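Local coordinates for protein malonate decarboxylase subunit alpha (PDB 6MPR) that probably transfers the acyl carrier protein from acetate to malonate, forming the malonyl thioester that malonate decarboxylase then decarboxylates, at residues S317-G322 with M351-A356. Residues are numbered along the deposited sequence; the frame is centred on the assembly and turned at random.
Sequences SVHCFG and MMCQLA
C353 lays its sulfur over the face of the F321 ring: SG stands 3.3 Å above the ring plane, over the centre, on a line only 14° off the normal. With SG anti to the backbone N (chi1 -160°), the thiol leaves helix 350-359 and enters the bend that follows strand 317-319. There SG comes 3.1 Å from the backbone O of H319, and it accepts a hydrogen bond from H319 ND1 at 3.5 Å, nearly straight at 159° but tilted a little from the imidazole plane. The thiol thus sits between an N-H donor, a carbonyl oxygen and a phenyl face. C353 CB is wedged against both rings, 3.3 Å from H319 ND1 at the imidazole edge and 3.3 Å from F321 CD1. M352 crosses the H319 side chain at about a right angle, its SD approaching the imidazole obliquely, 3.8 Å from NE2, while F339 meets the imidazole edge-to-face. On the F321 side, Q354 NE2 lies 3.4 Å from CE1, its OE1 hydrogen-bonded to N393 ND2. Buried close to the second subunit, whose V151 packs on H319, this Cys sulfur-aromatic contact joins helix 350-359 to the end of strand 317-319, outermost within this chain in a mixed, largely parallel sheet of an alpha/beta fold.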
loop_
_atom_site.group_PDB
_atom_site.type_symbol
_atom_site.label_atom_id
_atom_site.label_comp_id
_atom_site.label_asym_id
_atom_site.label_seq_id
_atom_site.Cartn_x
_atom_site.Cartn_y
_atom_site.Cartn_z
ATOM N N SER A 317 16.571 -11.691 -5.643
ATOM C CA SER A 317 15.624 -10.815 -6.311
ATOM C C SER A 317 15.723 -9.426 -5.700
ATOM O O SER A 317 15.929 -9.275 -4.490
ATOM C CB SER A 317 14.197 -11.351 -6.182
ATOM O OG SER A 317 13.738 -11.262 -4.839
ATOM N N VAL A 318 15.580 -8.416 -6.545
ATOM C CA VAL A 318 15.497 -7.029 -6.095
ATOM C C VAL A 318 14.390 -6.365 -6.886
ATOM O O VAL A 318 14.429 -6.368 -8.124
ATOM C CB VAL A 318 16.812 -6.263 -6.312
ATOM C CG1 VAL A 318 16.688 -4.821 -5.810
ATOM C CG2 VAL A 318 17.966 -6.964 -5.651
ATOM N N HIS A 319 13.414 -5.795 -6.182
ATOM C CA HIS A 319 12.450 -4.862 -6.755
ATOM C C HIS A 319 12.818 -3.450 -6.314
ATOM O O HIS A 319 13.181 -3.239 -5.155
ATOM C CB HIS A 319 11.024 -5.192 -6.312
ATOM C CG HIS A 319 9.995 -4.448 -7.093
ATOM N ND1 HIS A 319 9.437 -3.268 -6.646
ATOM C CD2 HIS A 319 9.499 -4.654 -8.337
ATOM C CE1 HIS A 319 8.606 -2.805 -7.562
ATOM N NE2 HIS A 319 8.633 -3.622 -8.603
ATOM N N CYS A 320 12.720 -2.481 -7.232
ATOM C CA CYS A 320 13.350 -1.171 -7.063
ATOM C C CYS A 320 12.325 -0.046 -7.011
ATOM O O CYS A 320 11.373 -0.034 -7.794
ATOM C CB CYS A 320 14.311 -0.860 -8.216
ATOM S SG CYS A 320 15.700 -1.985 -8.357
ATOM N N PHE A 321 12.568 0.924 -6.102
ATOM C CA PHE A 321 11.792 2.159 -6.076
ATOM C C PHE A 321 12.153 3.080 -7.237
ATOM O O PHE A 321 11.303 3.844 -7.709
ATOM C CB PHE A 321 12.039 2.917 -4.770
ATOM C CG PHE A 321 12.014 2.067 -3.534
ATOM C CD1 PHE A 321 10.819 1.788 -2.891
ATOM C CD2 PHE A 321 13.192 1.572 -3.004
ATOM C CE1 PHE A 321 10.800 1.033 -1.729
ATOM C CE2 PHE A 321 13.188 0.810 -1.844
ATOM C CZ PHE A 321 11.995 0.526 -1.210
ATOM N N GLY A 322 13.402 3.017 -7.692
ATOM C CA GLY A 322 13.964 3.867 -8.721
ATOM C C GLY A 322 15.240 3.239 -9.239
ATOM O O GLY A 322 15.598 2.123 -8.864
ATOM N N MET A 351 5.566 3.065 -5.876
ATOM C CA MET A 351 4.367 2.641 -5.152
ATOM C C MET A 351 4.388 1.141 -4.879
ATOM O O MET A 351 4.126 0.696 -3.749
ATOM C CB MET A 351 3.099 3.020 -5.916
ATOM C CG MET A 351 1.853 2.444 -5.240
ATOM S SD MET A 351 0.389 3.471 -5.304
ATOM C CE MET A 351 -0.341 3.009 -6.860
ATOM N N MET A 352 4.700 0.336 -5.900
ATOM C CA MET A 352 4.682 -1.116 -5.717
ATOM C C MET A 352 5.780 -1.572 -4.768
ATOM O O MET A 352 5.566 -2.464 -3.929
ATOM C CB MET A 352 4.798 -1.807 -7.076
ATOM C CG MET A 352 4.764 -3.333 -7.054
ATOM S SD MET A 352 4.865 -3.936 -8.763
ATOM C CE MET A 352 3.203 -3.565 -9.327
ATOM N N CYS A 353 6.950 -0.948 -4.869
ATOM C CA CYS A 353 8.068 -1.336 -4.027
ATOM C C CYS A 353 7.825 -0.935 -2.576
ATOM O O CYS A 353 8.114 -1.706 -1.661
ATOM C CB CYS A 353 9.343 -0.694 -4.566
ATOM S SG CYS A 353 10.846 -1.471 -4.022
ATOM N N GLN A 354 7.304 0.277 -2.346
ATOM C CA GLN A 354 6.953 0.681 -0.981
ATOM C C GLN A 354 5.864 -0.212 -0.398
ATOM O O GLN A 354 5.919 -0.576 0.783
ATOM C CB GLN A 354 6.499 2.136 -0.967
ATOM C CG GLN A 354 7.626 3.151 -1.023
ATOM C CD GLN A 354 8.346 3.283 0.297
ATOM O OE1 GLN A 354 7.733 3.171 1.359
ATOM N NE2 GLN A 354 9.651 3.520 0.244
ATOM N N LEU A 355 4.862 -0.577 -1.211
ATOM C CA LEU A 355 3.836 -1.505 -0.733
ATOM C C LEU A 355 4.453 -2.835 -0.300
ATOM O O LEU A 355 4.120 -3.370 0.767
ATOM C CB LEU A 355 2.790 -1.736 -1.822
ATOM C CG LEU A 355 1.476 -2.340 -1.325
ATOM C CD1 LEU A 355 0.848 -1.458 -0.234
ATOM C CD2 LEU A 355 0.525 -2.533 -2.497
ATOM N N ALA A 356 5.341 -3.396 -1.124
ATOM C CA ALA A 356 6.021 -4.627 -0.725
ATOM C C ALA A 356 6.863 -4.406 0.519
ATOM O O ALA A 356 6.950 -5.287 1.382
ATOM C CB ALA A 356 6.889 -5.161 -1.864
#